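Local coordinates for hypothetical protein Atu2648 (Agrobacterium tumefaciens str. C58, PDB 1ZCE) that is of unknown function but adopts an EVE domain fold related to the ASCH and PUA domains, and so possibly binds nucleic acid, at residues W5-W16 and D48-E57. Sequence-based numbering, arbitrary orientation.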
loop_
_atom_site.group_PDB
_atom_site.type_symbol
_atom_site.label_atom_id
_atom_site.label_comp_id
_atom_site.label_asym_id
_atom_site.label_seq_id
_atom_site.Cartn_x
_atom_site.Cartn_y
_atom_site.Cartn_z
ATOM N N TRP A 5 -3.076 2.630 -4.610
ATOM C CA TRP A 5 -3.328 2.405 -3.195
ATOM C C TRP A 5 -2.107 2.572 -2.303
ATOM O O TRP A 5 -0.996 2.798 -2.781
ATOM C CB TRP A 5 -3.868 0.981 -3.028
ATOM C CG TRP A 5 -4.928 0.629 -4.029
ATOM C CD1 TRP A 5 -4.758 0.031 -5.251
ATOM C CD2 TRP A 5 -6.321 0.892 -3.904
ATOM N NE1 TRP A 5 -5.970 -0.094 -5.891
ATOM C CE2 TRP A 5 -6.951 0.430 -5.082
ATOM C CE3 TRP A 5 -7.108 1.477 -2.904
ATOM C CZ2 TRP A 5 -8.334 0.534 -5.288
ATOM C CZ3 TRP A 5 -8.476 1.583 -3.103
ATOM C CH2 TRP A 5 -9.077 1.114 -4.287
ATOM N N LEU A 6 -2.332 2.467 -0.996
ATOM C CA LEU A 6 -1.253 2.534 -0.014
ATOM C C LEU A 6 -1.554 1.527 1.092
ATOM O O LEU A 6 -2.688 1.426 1.562
ATOM C CB LEU A 6 -1.091 3.946 0.571
ATOM C CG LEU A 6 0.026 4.112 1.619
ATOM C CD1 LEU A 6 0.653 5.503 1.521
ATOM C CD2 LEU A 6 -0.525 3.861 3.015
ATOM N N TYR A 7 -0.528 0.775 1.480
ATOM C CA TYR A 7 -0.643 -0.243 2.517
ATOM C C TYR A 7 0.308 0.090 3.654
ATOM O O TYR A 7 1.514 0.239 3.437
ATOM C CB TYR A 7 -0.270 -1.631 1.971
ATOM C CG TYR A 7 -0.908 -1.983 0.651
ATOM C CD1 TYR A 7 -0.438 -1.428 -0.537
ATOM C CD2 TYR A 7 -1.999 -2.847 0.587
ATOM C CE1 TYR A 7 -1.041 -1.714 -1.757
ATOM C CE2 TYR A 7 -2.611 -3.137 -0.634
ATOM C CZ TYR A 7 -2.127 -2.565 -1.798
ATOM O OH TYR A 7 -2.742 -2.808 -3.007
ATOM N N LYS A 8 -0.230 0.225 4.859
ATOM C CA LYS A 8 0.604 0.500 6.020
ATOM C C LYS A 8 1.084 -0.832 6.594
ATOM O O LYS A 8 0.310 -1.788 6.709
ATOM C CB LYS A 8 -0.185 1.251 7.093
ATOM C CG LYS A 8 -0.616 2.652 6.709
ATOM C CD LYS A 8 -1.163 3.388 7.926
ATOM C CE LYS A 8 -1.458 4.845 7.621
ATOM N NZ LYS A 8 -1.917 5.580 8.837
ATOM N N SER A 9 2.359 -0.899 6.953
ATOM C CA SER A 9 2.922 -2.114 7.529
ATOM C C SER A 9 3.965 -1.702 8.564
ATOM O O SER A 9 4.835 -0.882 8.278
ATOM C CB SER A 9 3.569 -2.963 6.433
ATOM O OG SER A 9 3.910 -4.259 6.902
ATOM N N GLU A 10 3.867 -2.249 9.771
ATOM C CA GLU A 10 4.828 -1.928 10.822
ATOM C C GLU A 10 6.054 -2.789 10.573
ATOM O O GLU A 10 5.972 -4.013 10.617
ATOM C CB GLU A 10 4.229 -2.227 12.193
ATOM C CG GLU A 10 2.977 -1.426 12.474
ATOM C CD GLU A 10 2.415 -1.677 13.855
ATOM O OE1 GLU A 10 1.379 -1.062 14.184
ATOM O OE2 GLU A 10 3.003 -2.482 14.607
ATOM N N PRO A 11 7.215 -2.160 10.327
ATOM C CA PRO A 11 8.445 -2.913 10.058
ATOM C C PRO A 11 8.850 -3.971 11.077
ATOM O O PRO A 11 9.492 -4.958 10.721
ATOM C CB PRO A 11 9.493 -1.815 9.876
ATOM C CG PRO A 11 8.974 -0.695 10.716
ATOM C CD PRO A 11 7.491 -0.717 10.439
ATOM N N PHE A 12 8.468 -3.774 12.334
ATOM C CA PHE A 12 8.790 -4.732 13.385
ATOM C C PHE A 12 8.040 -6.040 13.127
ATOM O O PHE A 12 8.527 -7.128 13.446
ATOM C CB PHE A 12 8.401 -4.145 14.747
ATOM C CG PHE A 12 8.836 -4.979 15.917
ATOM C CD1 PHE A 12 8.104 -6.093 16.309
ATOM C CD2 PHE A 12 9.991 -4.653 16.622
ATOM C CE1 PHE A 12 8.513 -6.869 17.392
ATOM C CE2 PHE A 12 10.409 -5.422 17.703
ATOM C CZ PHE A 12 9.669 -6.533 18.088
ATOM N N LYS A 13 6.860 -5.926 12.526
ATOM C CA LYS A 13 6.031 -7.087 12.221
ATOM C C LYS A 13 6.257 -7.597 10.803
ATOM O O LYS A 13 6.511 -8.782 10.592
ATOM C CB LYS A 13 4.552 -6.734 12.401
ATOM C CG LYS A 13 4.134 -6.512 13.845
ATOM C CD LYS A 13 2.673 -6.110 13.945
ATOM C CE LYS A 13 2.194 -6.145 15.389
ATOM N NZ LYS A 13 3.057 -5.327 16.280
ATOM N N TRP A 14 6.151 -6.696 9.834
ATOM C CA TRP A 14 6.330 -7.056 8.435
ATOM C C TRP A 14 7.005 -5.902 7.705
ATOM O O TRP A 14 6.372 -4.893 7.382
ATOM C CB TRP A 14 4.973 -7.371 7.805
ATOM C CG TRP A 14 5.094 -7.940 6.433
ATOM C CD1 TRP A 14 4.776 -7.327 5.257
ATOM C CD2 TRP A 14 5.597 -9.237 6.087
ATOM N NE1 TRP A 14 5.048 -8.158 4.200
ATOM C CE2 TRP A 14 5.554 -9.339 4.680
ATOM C CE3 TRP A 14 6.082 -10.322 6.830
ATOM C CZ2 TRP A 14 5.979 -10.489 3.997
ATOM C CZ3 TRP A 14 6.502 -11.463 6.154
ATOM C CH2 TRP A 14 6.447 -11.537 4.751
ATOM N N SER A 15 8.298 -6.060 7.447
ATOM C CA SER A 15 9.076 -5.021 6.789
ATOM C C SER A 15 9.126 -5.169 5.279
ATOM O O SER A 15 8.805 -6.222 4.721
ATOM C CB SER A 15 10.509 -5.031 7.313
ATOM O OG SER A 15 11.170 -6.202 6.868
ATOM N N TRP A 16 9.557 -4.095 4.630
ATOM C CA TRP A 16 9.701 -4.062 3.188
ATOM C C TRP A 16 10.680 -5.157 2.755
ATOM O O TRP A 16 10.480 -5.807 1.732
ATOM C CB TRP A 16 10.205 -2.679 2.766
ATOM C CG TRP A 16 10.556 -2.553 1.323
ATOM C CD1 TRP A 16 11.744 -2.122 0.815
ATOM C CD2 TRP A 16 9.720 -2.847 0.197
ATOM N NE1 TRP A 16 11.707 -2.128 -0.555
ATOM C CE2 TRP A 16 10.474 -2.569 -0.964
ATOM C CE3 TRP A 16 8.407 -3.319 0.055
ATOM C CZ2 TRP A 16 9.965 -2.745 -2.252
ATOM C CZ3 TRP A 16 7.898 -3.495 -1.231
ATOM C CH2 TRP A 16 8.678 -3.208 -2.366
ATOM N N ASP A 48 -2.967 -3.739 -9.815
ATOM C CA ASP A 48 -3.067 -2.406 -9.217
ATOM C C ASP A 48 -1.804 -2.156 -8.409
ATOM O O ASP A 48 -1.371 -3.017 -7.641
ATOM C CB ASP A 48 -4.277 -2.297 -8.289
ATOM C CG ASP A 48 -5.566 -1.974 -9.028
ATOM O OD1 ASP A 48 -5.565 -1.885 -10.273
ATOM O OD2 ASP A 48 -6.600 -1.801 -8.354
ATOM N N LYS A 49 -1.228 -0.972 -8.581
ATOM C CA LYS A 49 -0.004 -0.597 -7.894
ATOM C C LYS A 49 -0.296 0.218 -6.644
ATOM O O LYS A 49 -1.324 0.890 -6.544
ATOM C CB LYS A 49 0.890 0.203 -8.839
ATOM C CG LYS A 49 1.212 -0.517 -10.140
ATOM C CD LYS A 49 1.979 -1.807 -9.893
ATOM C CE LYS A 49 2.452 -2.457 -11.193
ATOM N NZ LYS A 49 1.341 -2.833 -12.108
ATOM N N GLY A 50 0.615 0.142 -5.683
ATOM C CA GLY A 50 0.435 0.879 -4.452
ATOM C C GLY A 50 1.730 1.071 -3.694
ATOM O O GLY A 50 2.776 0.505 -4.042
ATOM N N PHE A 51 1.654 1.883 -2.648
ATOM C CA PHE A 51 2.814 2.172 -1.819
ATOM C C PHE A 51 2.883 1.272 -0.604
ATOM O O PHE A 51 1.861 0.947 0.002
ATOM C CB PHE A 51 2.786 3.620 -1.324
ATOM C CG PHE A 51 2.930 4.644 -2.409
ATOM C CD1 PHE A 51 3.926 4.524 -3.374
ATOM C CD2 PHE A 51 2.100 5.756 -2.441
ATOM C CE1 PHE A 51 4.096 5.500 -4.352
ATOM C CE2 PHE A 51 2.262 6.735 -3.412
ATOM C CZ PHE A 51 3.263 6.608 -4.372
ATOM N N PHE A 52 4.097 0.853 -0.271
ATOM C CA PHE A 52 4.332 0.052 0.919
ATOM C C PHE A 52 4.900 1.118 1.862
ATOM O O PHE A 52 5.973 1.679 1.615
ATOM C CB PHE A 52 5.349 -1.057 0.634
ATOM C CG PHE A 52 5.484 -2.074 1.742
ATOM C CD1 PHE A 52 6.279 -1.817 2.858
ATOM C CD2 PHE A 52 4.831 -3.304 1.659
ATOM C CE1 PHE A 52 6.430 -2.775 3.869
ATOM C CE2 PHE A 52 4.975 -4.269 2.668
ATOM C CZ PHE A 52 5.772 -4.004 3.771
ATOM N N TYR A 53 4.152 1.406 2.921
ATOM C CA TYR A 53 4.505 2.438 3.884
ATOM C C TYR A 53 4.776 1.867 5.257
ATOM O O TYR A 53 3.949 1.132 5.800
ATOM C CB TYR A 53 3.358 3.455 3.961
ATOM C CG TYR A 53 3.507 4.521 5.021
ATOM C CD1 TYR A 53 2.949 4.361 6.290
ATOM C CD2 TYR A 53 4.193 5.702 4.750
ATOM C CE1 TYR A 53 3.071 5.356 7.265
ATOM C CE2 TYR A 53 4.319 6.697 5.714
ATOM C CZ TYR A 53 3.757 6.518 6.965
ATOM O OH TYR A 53 3.896 7.509 7.907
ATOM N N HIS A 54 5.941 2.189 5.811
ATOM C CA HIS A 54 6.286 1.715 7.144
ATOM C C HIS A 54 5.598 2.601 8.175
ATOM O O HIS A 54 5.869 3.800 8.267
ATOM C CB HIS A 54 7.802 1.738 7.349
ATOM C CG HIS A 54 8.505 0.538 6.794
ATOM N ND1 HIS A 54 9.874 0.485 6.639
ATOM C CD2 HIS A 54 8.034 -0.664 6.382
ATOM C CE1 HIS A 54 10.215 -0.696 6.156
ATOM N NE2 HIS A 54 9.118 -1.412 5.992
ATOM N N SER A 55 4.696 1.998 8.940
ATOM C CA SER A 55 3.941 2.714 9.959
ATOM C C SER A 55 4.454 2.376 11.354
ATOM O O SER A 55 5.110 1.351 11.556
ATOM C CB SER A 55 2.456 2.372 9.842
ATOM O OG SER A 55 2.264 0.977 9.942
ATOM N N ASN A 56 4.123 3.247 12.306
ATOM C CA ASN A 56 4.549 3.141 13.705
ATOM C C ASN A 56 6.018 3.567 13.747
ATOM O O ASN A 56 6.369 4.546 14.402
ATOM C CB ASN A 56 4.397 1.713 14.240
ATOM C CG ASN A 56 4.534 1.644 15.755
ATOM O OD1 ASN A 56 4.753 0.574 16.327
ATOM N ND2 ASN A 56 4.393 2.790 16.412
ATOM N N GLU A 57 6.872 2.822 13.050
ATOM C CA GLU A 57 8.290 3.152 12.956
ATOM C C GLU A 57 8.606 3.397 11.485
ATOM O O GLU A 57 7.881 2.923 10.605
ATOM C CB GLU A 57 9.147 2.004 13.484
ATOM C CG GLU A 57 9.042 1.792 14.976
ATOM C CD GLU A 57 9.938 0.670 15.454
ATOM O OE1 GLU A 57 9.667 -0.503 15.122
ATOM O OE2 GLU A 57 10.927 0.963 16.155
HETATM O O HOH W 1 5.475 -2.034 15.513
HETATM O O HOH W 2 0.569 1.148 12.253
HETATM O O HOH W 3 7.494 -1.322 13.618
#
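The Phe52 ring packs against Ser9, at the end of strand 5-9, and Trp16, starting helix 16-22: Trp16 CE3 sits over one face, offset toward the rim (3.6 Å from Phe52 CG), while Phe52 CZ meets Ser9 CB and, at the ring edge, Trp14 CD1. CG anti to the backbone N (chi1 -170°) puts Phe52 in this tightly packed cluster with Trp14 and Trp16. Strands 5-9 and 49-54 are parallel neighbours, their backbone ladder running from Trp5 N to Ser9 O. At its start, Trp5 NE1 donates in its ring plane to Asp48 OD2 (3.1 Å), meeting the oxygen, which also accepts from Lys45 N, from above the carboxylate plane. At the far end, Trp16 N donates to His54 NE2 (3.0 Å) in the imidazole plane, and Pro11 CB stands 3.8 Å over the ring centroid, a CH-pi contact. Ser9 OG holds the turn through Trp14 O (2.6 Å). The water-bridged side of Glu10, Asn56 and Glu57 is looser: waters join Glu10 OE2 to Asn56 OD1, Glu10 OE1 to Ser55 OG and Phe12 N to Glu57 OE1. Accepting from a backbone N-H requires unprotonated His54 NE2, so the bond probably favours the neutral imidazole with its proton on ND1.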